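Cellulase (Bacteroides salanitronis, PDB 6WQY) probably hydrolyses beta-1,4-glucans as a broad-specificity GH5 endoglucanase, the modelled chain holding the TIM-barrel catalytic domain of a longer protein. Local coordinates at residues A70-V75 / E373-M378; G83-G86 / D90-I93; I256-N261 / S267-T272. One frame throughout, in Å; residues are numbered along the deposited sequence.

Contact 1 of 3, residues A70-V75 / E373-M378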
loop_
_atom_site.group_PDB
_atom_site.type_symbol
_atom_site.label_atom_id
_atom_site.label_comp_id
_atom_site.label_asym_id
_atom_site.label_seq_id
_atom_site.Cartn_x
_atom_site.Cartn_y
_atom_site.Cartn_z
ATOM N N ALA A 70 -12.551 -1.443 15.630
ATOM C CA ALA A 70 -11.313 -2.015 16.141
ATOM C C ALA A 70 -10.206 -0.983 16.309
ATOM O O ALA A 70 -9.182 -1.296 16.927
ATOM C CB ALA A 70 -10.820 -3.131 15.211
ATOM N N GLY A 71 -10.373 0.222 15.776
ATOM C CA GLY A 71 -9.411 1.280 15.950
ATOM C C GLY A 71 -8.481 1.534 14.790
ATOM O O GLY A 71 -7.527 2.313 14.948
ATOM N N PHE A 72 -8.718 0.926 13.638
ATOM C CA PHE A 72 -7.968 1.315 12.453
ATOM C C PHE A 72 -8.412 2.697 11.988
ATOM O O PHE A 72 -9.551 3.113 12.206
ATOM C CB PHE A 72 -8.167 0.278 11.344
ATOM C CG PHE A 72 -7.419 -0.995 11.592
ATOM C CD1 PHE A 72 -6.079 -1.111 11.234
ATOM C CD2 PHE A 72 -8.027 -2.068 12.232
ATOM C CE1 PHE A 72 -5.373 -2.263 11.477
ATOM C CE2 PHE A 72 -7.311 -3.232 12.481
ATOM C CZ PHE A 72 -5.981 -3.329 12.110
ATOM N N THR A 73 -7.487 3.410 11.341
ATOM C CA THR A 73 -7.696 4.771 10.856
ATOM C C THR A 73 -7.953 4.829 9.359
ATOM O O THR A 73 -8.724 5.686 8.881
ATOM C CB THR A 73 -6.438 5.615 11.138
ATOM O OG1 THR A 73 -5.947 5.342 12.451
ATOM C CG2 THR A 73 -6.722 7.108 10.970
ATOM N N SER A 74 -7.266 3.958 8.612
ATOM C CA SER A 74 -7.189 4.058 7.166
ATOM C C SER A 74 -7.190 2.664 6.551
ATOM O O SER A 74 -6.652 1.724 7.137
ATOM C CB SER A 74 -5.886 4.762 6.756
ATOM O OG SER A 74 -5.775 6.037 7.371
ATOM N N VAL A 75 -7.747 2.544 5.346
ATOM C CA VAL A 75 -7.758 1.276 4.620
ATOM C C VAL A 75 -7.175 1.474 3.236
ATOM O O VAL A 75 -7.630 2.345 2.481
ATOM C CB VAL A 75 -9.183 0.708 4.510
ATOM C CG1 VAL A 75 -9.188 -0.577 3.723
ATOM C CG2 VAL A 75 -9.753 0.476 5.889
ATOM N N GLU A 373 -5.683 -9.416 19.943
ATOM C CA GLU A 373 -4.386 -9.210 20.573
ATOM C C GLU A 373 -3.387 -8.620 19.587
ATOM O O GLU A 373 -2.548 -7.787 19.967
ATOM C CB GLU A 373 -3.886 -10.539 21.135
ATOM C CG GLU A 373 -4.601 -10.998 22.409
ATOM C CD GLU A 373 -6.061 -11.407 22.225
ATOM O OE1 GLU A 373 -6.416 -11.938 21.152
ATOM O OE2 GLU A 373 -6.861 -11.209 23.166
ATOM N N VAL A 374 -3.459 -9.048 18.328
ATOM C CA VAL A 374 -2.590 -8.504 17.295
ATOM C C VAL A 374 -2.892 -7.028 17.061
ATOM O O VAL A 374 -1.986 -6.184 16.992
ATOM C CB VAL A 374 -2.749 -9.318 16.001
ATOM C CG1 VAL A 374 -1.939 -8.681 14.876
ATOM C CG2 VAL A 374 -2.310 -10.758 16.215
ATOM N N ILE A 375 -4.174 -6.697 16.908
ATOM C CA ILE A 375 -4.590 -5.317 16.708
ATOM C C ILE A 375 -4.148 -4.453 17.877
ATOM O O ILE A 375 -3.650 -3.339 17.689
ATOM C CB ILE A 375 -6.113 -5.273 16.477
ATOM C CG1 ILE A 375 -6.464 -5.979 15.164
ATOM C CG2 ILE A 375 -6.611 -3.849 16.490
ATOM C CD1 ILE A 375 -7.919 -6.369 15.024
ATOM N N ASP A 376 -4.292 -4.971 19.099
ATOM C CA ASP A 376 -3.922 -4.187 20.272
ATOM C C ASP A 376 -2.449 -3.820 20.273
ATOM O O ASP A 376 -2.098 -2.705 20.645
ATOM C CB ASP A 376 -4.287 -4.954 21.544
ATOM C CG ASP A 376 -5.782 -4.971 21.808
ATOM O OD1 ASP A 376 -6.524 -4.207 21.147
ATOM O OD2 ASP A 376 -6.215 -5.749 22.686
ATOM N N VAL A 377 -1.562 -4.739 19.874
ATOM C CA VAL A 377 -0.138 -4.393 19.905
ATOM C C VAL A 377 0.224 -3.401 18.802
ATOM O O VAL A 377 1.102 -2.560 18.987
ATOM C CB VAL A 377 0.802 -5.619 19.911
ATOM C CG1 VAL A 377 0.489 -6.543 21.080
ATOM C CG2 VAL A 377 0.764 -6.360 18.593
ATOM N N MET A 378 -0.445 -3.490 17.648
ATOM C CA MET A 378 -0.185 -2.524 16.580
ATOM C C MET A 378 -0.686 -1.143 16.974
ATOM O O MET A 378 0.003 -0.140 16.760
ATOM C CB MET A 378 -0.816 -2.996 15.259
ATOM C CG MET A 378 -0.196 -4.282 14.740
ATOM S SD MET A 378 -0.515 -4.654 13.011
ATOM C CE MET A 378 -2.297 -4.870 13.035
#
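Phe72 points the far end of its ring at Ile375, and the tight part of the contact is the Ile375 side chain, set between this ring and the carbonyl of Ala70. The ring carbon CE2 of Phe72 lies 3.9 Å from CG1 of Ile375, which approaches obliquely; CZ of the same ring is 4.1 Å from that methylene. The two side chains cross at about a right angle. With its chi1 of -66° Ile375 sends CG1 to the ring and turns the CG2 methyl to the neighbouring main chain, 3.6 Å from the carbonyl O of Ala70. Met378, one helical turn on, adds its terminal methyl: a bend at chi3 of -64° brings CE close to the plane of the Phe72 ring, at its edge, 4.1 Å from CZ. In the (beta/alpha)8 barrel this is where the last helix, 371-383, packs against the turn between helix 61-70 and strand 74-77, at the end where the strands begin. Trp35 of the first barrel strand meets Phe72 edge-to-face, and Cys332 and Tyr344 touch Met378. Cutting Ile375 back to an alanine is likely to open a gap beside CE2 of Phe72 and leave the Ala70 carbonyl without the CG2 methyl against it. The approach is looser between Ala70 CB and Ile375 CD1, 4.4 Å apart. Ala70 O, though its residue is buried, accepts a hydrogen bond from Lys379 NZ. Toward solvent, the partly exposed Gly71, with positive phi, ends helix 61-70 in a Schellman motif, and the partly exposed Asp376 bonds its carboxylate to Gln372 of its own helix.

Contact 2 of 3, residues G83-G86 / D90-I93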
loop_
_atom_site.group_PDB
_atom_site.type_symbol
_atom_site.label_atom_id
_atom_site.label_comp_id
_atom_site.label_asym_id
_atom_site.label_seq_id
_atom_site.Cartn_x
_atom_site.Cartn_y
_atom_site.Cartn_z
ATOM N N GLY A 83 -8.847 -7.004 -17.441
ATOM C CA GLY A 83 -10.086 -7.481 -18.002
ATOM C C GLY A 83 -11.238 -6.513 -17.935
ATOM O O GLY A 83 -12.333 -6.848 -18.406
ATOM N N HIS A 84 -11.036 -5.316 -17.402
ATOM C CA HIS A 84 -12.078 -4.307 -17.275
ATOM C C HIS A 84 -11.699 -2.987 -17.931
ATOM O O HIS A 84 -12.310 -1.950 -17.626
ATOM C CB HIS A 84 -12.427 -4.081 -15.808
ATOM C CG HIS A 84 -13.126 -5.234 -15.191
ATOM N ND1 HIS A 84 -14.232 -5.824 -15.768
ATOM C CD2 HIS A 84 -12.925 -5.882 -14.027
ATOM C CE1 HIS A 84 -14.669 -6.799 -14.989
ATOM N NE2 HIS A 84 -13.895 -6.854 -13.927
ATOM N N VAL A 85 -10.712 -2.994 -18.820
ATOM C CA VAL A 85 -10.262 -1.785 -19.502
ATOM C C VAL A 85 -10.274 -2.033 -21.004
ATOM O O VAL A 85 -9.738 -3.043 -21.482
ATOM C CB VAL A 85 -8.860 -1.352 -19.035
ATOM C CG1 VAL A 85 -8.437 -0.092 -19.755
ATOM C CG2 VAL A 85 -8.853 -1.120 -17.535
ATOM N N GLY A 86 -10.895 -1.127 -21.749
ATOM C CA GLY A 86 -11.003 -1.248 -23.183
ATOM C C GLY A 86 -9.697 -0.926 -23.894
ATOM O O GLY A 86 -8.650 -0.684 -23.298
ATOM N N ASP A 90 -9.015 5.143 -25.864
ATOM C CA ASP A 90 -9.822 5.590 -24.737
ATOM C C ASP A 90 -9.553 4.802 -23.465
ATOM O O ASP A 90 -9.715 5.348 -22.374
ATOM C CB ASP A 90 -11.304 5.508 -25.098
ATOM C CG ASP A 90 -11.665 6.409 -26.263
ATOM O OD1 ASP A 90 -11.322 7.610 -26.213
ATOM O OD2 ASP A 90 -12.273 5.911 -27.233
ATOM N N TYR A 91 -9.154 3.541 -23.576
ATOM C CA TYR A 91 -8.927 2.694 -22.412
ATOM C C TYR A 91 -10.087 2.814 -21.424
ATOM O O TYR A 91 -9.901 3.038 -20.232
ATOM C CB TYR A 91 -7.595 3.031 -21.750
ATOM C CG TYR A 91 -6.398 2.888 -22.662
ATOM C CD1 TYR A 91 -5.884 1.642 -22.951
ATOM C CD2 TYR A 91 -5.777 4.001 -23.213
ATOM C CE1 TYR A 91 -4.765 1.493 -23.763
ATOM C CE2 TYR A 91 -4.654 3.870 -24.016
ATOM C CZ TYR A 91 -4.158 2.613 -24.288
ATOM O OH TYR A 91 -3.042 2.483 -25.090
ATOM N N THR A 92 -11.301 2.638 -21.934
ATOM C CA THR A 92 -12.491 2.879 -21.127
ATOM C C THR A 92 -12.624 1.812 -20.055
ATOM O O THR A 92 -12.559 0.606 -20.340
ATOM C CB THR A 92 -13.733 2.876 -22.021
ATOM O OG1 THR A 92 -13.588 3.916 -22.984
ATOM C CG2 THR A 92 -14.991 3.082 -21.198
ATOM N N ILE A 93 -12.836 2.248 -18.821
ATOM C CA ILE A 93 -13.022 1.320 -17.708
ATOM C C ILE A 93 -14.482 0.891 -17.638
ATOM O O ILE A 93 -15.394 1.726 -17.686
ATOM C CB ILE A 93 -12.587 1.951 -16.374
ATOM C CG1 ILE A 93 -11.114 2.343 -16.411
ATOM C CG2 ILE A 93 -12.854 0.987 -15.220
ATOM C CD1 ILE A 93 -10.639 3.118 -15.210
#
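The Tyr91 ring has the CG1 methyl of Val85 at its edge, near the ring plane, while the carbonyl O of Gly86 comes in obliquely, 3.6 Å from CD1 of Tyr91. Gln148 and Ala151 of helix 139-159 also touch this tyrosine. The other flat group, the imidazole of His84, is stacked on Tyr97 and leads away from 90-93. Between them the chain doubles back in an antiparallel bridge: Val85 and Ile93 form a non-hydrogen-bonded pair, within the loop that joins strand 74-77 to helix 95-110 on the C-terminal side of the TIM barrel. Val85 holds CG1 anti to its backbone N, chi1 -180°, and that methyl reaches CB of Tyr91 at 3.8 Å and the carbonyl O of Tyr91 at 3.5 Å. Gln155 of helix 139-159 holds the returning chain at two points, NE2 to Tyr91 O and OE1 to Ile93 N. The exposed Thr92 has its side chain about 5 Å from a bound magnesium ion; about 6 Å away is the side chain of Glu95, which is seen to bind magnesium in a structure of this protein. One hydrogen bond joins the two segments, with three CA-H...O contacts beside it, among them Ile93 CA to His84 O, 3.3 Å, and Val85 CA to Thr92 O, 3.4 Å. The same Thr92 O accepts the N-H of Gly86 at 2.8 Å, a fairly straight bond of 157° whose donor N is tilted 30° from the carbonyl plane.

Contact 3 of 3, residues I256-N261 / S267-T272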
loop_
_atom_site.group_PDB
_atom_site.type_symbol
_atom_site.label_atom_id
_atom_site.label_comp_id
_atom_site.label_asym_id
_atom_site.label_seq_id
_atom_site.Cartn_x
_atom_site.Cartn_y
_atom_site.Cartn_z
ATOM N N ILE A 256 11.246 -11.473 4.774
ATOM C CA ILE A 256 10.065 -12.144 4.242
ATOM C C ILE A 256 10.043 -13.627 4.575
ATOM O O ILE A 256 8.963 -14.212 4.732
ATOM C CB ILE A 256 9.928 -11.868 2.731
ATOM C CG1 ILE A 256 8.604 -12.402 2.182
ATOM C CG2 ILE A 256 11.095 -12.447 1.961
ATOM C CD1 ILE A 256 7.379 -11.688 2.691
ATOM N N ASP A 257 11.202 -14.280 4.676
ATOM C CA ASP A 257 11.172 -15.692 5.036
ATOM C C ASP A 257 10.475 -15.908 6.374
ATOM O O ASP A 257 9.818 -16.938 6.566
ATOM C CB ASP A 257 12.592 -16.266 5.085
ATOM C CG ASP A 257 13.180 -16.495 3.702
ATOM O OD1 ASP A 257 12.467 -16.291 2.692
ATOM O OD2 ASP A 257 14.370 -16.874 3.625
ATOM N N TYR A 258 10.616 -14.963 7.301
ATOM C CA TYR A 258 9.923 -15.037 8.588
ATOM C C TYR A 258 8.476 -14.542 8.476
ATOM O O TYR A 258 7.533 -15.211 8.926
ATOM C CB TYR A 258 10.685 -14.236 9.663
ATOM C CG TYR A 258 9.872 -14.123 10.939
ATOM C CD1 TYR A 258 9.604 -15.246 11.705
ATOM C CD2 TYR A 258 9.334 -12.912 11.351
ATOM C CE1 TYR A 258 8.820 -15.167 12.834
ATOM C CE2 TYR A 258 8.559 -12.821 12.495
ATOM C CZ TYR A 258 8.296 -13.958 13.228
ATOM O OH TYR A 258 7.506 -13.870 14.351
ATOM N N THR A 259 8.270 -13.375 7.869
ATOM C CA THR A 259 6.948 -12.765 7.943
ATOM C C THR A 259 5.910 -13.524 7.130
ATOM O O THR A 259 4.738 -13.529 7.516
ATOM C CB THR A 259 7.000 -11.290 7.546
ATOM O OG1 THR A 259 7.541 -11.193 6.226
ATOM C CG2 THR A 259 7.834 -10.482 8.524
ATOM N N GLU A 260 6.291 -14.156 6.019
ATOM C CA GLU A 260 5.351 -14.968 5.261
ATOM C C GLU A 260 5.516 -16.464 5.526
ATOM O O GLU A 260 4.644 -17.246 5.140
ATOM C CB GLU A 260 5.454 -14.679 3.758
ATOM C CG GLU A 260 4.341 -15.340 2.960
ATOM C CD GLU A 260 4.091 -14.691 1.621
ATOM O OE1 GLU A 260 5.068 -14.339 0.953
ATOM O OE2 GLU A 260 2.911 -14.531 1.243
ATOM N N ASN A 261 6.602 -16.880 6.164
ATOM C CA ASN A 261 6.750 -18.256 6.652
ATOM C C ASN A 261 6.704 -19.284 5.522
ATOM O O ASN A 261 6.103 -20.350 5.663
ATOM C CB ASN A 261 5.694 -18.578 7.716
ATOM C CG ASN A 261 6.001 -19.851 8.486
ATOM O OD1 ASN A 261 7.159 -20.158 8.760
ATOM N ND2 ASN A 261 4.955 -20.600 8.839
ATOM N N SER A 267 10.349 -19.683 13.007
ATOM C CA SER A 267 9.227 -19.423 13.894
ATOM C C SER A 267 9.512 -18.354 14.941
ATOM O O SER A 267 8.609 -18.014 15.710
ATOM C CB SER A 267 8.805 -20.718 14.601
ATOM O OG SER A 267 9.891 -21.266 15.338
ATOM N N GLN A 268 10.729 -17.820 14.995
ATOM C CA GLN A 268 11.106 -16.814 15.988
ATOM C C GLN A 268 11.845 -15.668 15.310
ATOM O O GLN A 268 12.313 -15.789 14.172
ATOM C CB GLN A 268 11.952 -17.437 17.110
ATOM C CG GLN A 268 11.269 -18.644 17.725
ATOM C CD GLN A 268 11.944 -19.162 18.988
ATOM O OE1 GLN A 268 13.021 -18.697 19.384
ATOM N NE2 GLN A 268 11.313 -20.134 19.618
ATOM N N TRP A 269 11.920 -14.534 16.009
ATOM C CA TRP A 269 12.467 -13.308 15.454
ATOM C C TRP A 269 13.022 -12.437 16.571
ATOM O O TRP A 269 12.504 -12.434 17.687
ATOM C CB TRP A 269 11.372 -12.518 14.709
ATOM C CG TRP A 269 11.857 -11.276 14.060
ATOM C CD1 TRP A 269 12.425 -11.184 12.822
ATOM C CD2 TRP A 269 11.825 -9.941 14.595
ATOM N NE1 TRP A 269 12.760 -9.878 12.561
ATOM C CE2 TRP A 269 12.414 -9.097 13.629
ATOM C CE3 TRP A 269 11.352 -9.374 15.784
ATOM C CZ2 TRP A 269 12.533 -7.719 13.810
ATOM C CZ3 TRP A 269 11.480 -8.010 15.957
ATOM C CH2 TRP A 269 12.057 -7.198 14.972
ATOM N N GLY A 270 14.076 -11.696 16.260
ATOM C CA GLY A 270 14.592 -10.691 17.165
ATOM C C GLY A 270 15.648 -11.205 18.121
ATOM O O GLY A 270 16.119 -12.338 18.040
ATOM N N HIS A 271 15.997 -10.342 19.078
ATOM C CA HIS A 271 17.153 -10.593 19.932
ATOM C C HIS A 271 17.030 -11.886 20.724
ATOM O O HIS A 271 18.051 -12.509 21.043
ATOM C CB HIS A 271 17.335 -9.494 20.994
ATOM C CG HIS A 271 17.517 -8.113 20.455
ATOM N ND1 HIS A 271 18.364 -7.817 19.410
ATOM C CD2 HIS A 271 16.988 -6.933 20.858
ATOM C CE1 HIS A 271 18.330 -6.517 19.178
ATOM N NE2 HIS A 271 17.502 -5.957 20.039
ATOM N N THR A 272 15.822 -12.262 21.127
ATOM C CA THR A 272 15.661 -13.419 22.001
ATOM C C THR A 272 15.458 -14.718 21.234
ATOM O O THR A 272 15.378 -15.781 21.856
ATOM C CB THR A 272 14.505 -13.234 23.002
ATOM O OG1 THR A 272 13.254 -13.496 22.358
ATOM C CG2 THR A 272 14.516 -11.842 23.597
HETATM O O HOH W 1 6.512 -16.356 14.967
#
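Tyr258 reaches out of the short helix 256-259 and lays its ring against Trp269, in the long connection between barrel strand 246-251 and helix 284-299. From CB the side chain extends with CG anti to the backbone N (chi1 171°), which carries the ring across to the 267-269 chain. Along one side of the ring, CD1 of Tyr258 comes 3.7 Å from the carbonyl O of Gln268, which approaches obliquely, and CE1 has the carbonyl carbon of Ser267 at 3.9 Å, close to the ring plane and at its edge. Along the other side, CD2 lies 3.8 Å from Trp269 CD1, and CE2 is 3.6 Å from Trp269 CB. That methylene sits over one face of the tyrosine in a CH-pi contact, 3.8 Å from the ring centroid and 20° off the normal. The indole continues past the rim: its five-membered ring is turned only 21° from the Tyr258 ring, but the two centroids are 5.1 Å apart and the rings barely overlap. At the tip, Tyr258 OH gives its hydrogen to a water at 2.7 Å, and the water donates in turn to Ser267 O at 2.8 Å.

Beyond the pair, Trp269 NE1 is bonded to Gly282 O, and its ring meets Tyr327 edge-to-face. Gln268 OE1 takes the N-H of Asp274, while Arg315 NH2 binds Tyr258 O. No direct hydrogen bond joins the two segments. The direct contact is apolar, a methylene over the Tyr258 face and an indole beside its rim, whereas the hydroxyl and the Ser267 carbonyl are linked by a bridging water, so the polar link between the segments passes through a solvent molecule.

Contact 1 brackets the other two along the chain: 70-75 comes first, then both segments of contact 2, both of contact 3, and finally 373-378. It joins parts 298 residues apart, so the last barrel helix returns to the second strand's approach, whereas contacts 2 and 3 are local folds of the loops that follow strands 74-77 and 246-251. Contacts 1 and 3, with centres about 21 Å apart, both touch helix 318-337. Contact 2 lies across the chain's centre from both, its centre about 36 Å from that of contact 1 and 41 Å from that of contact 3. Contact 1 ties the C-terminal helix to the barrel's strand-start side; the others lie beyond the strands' C-terminal ends.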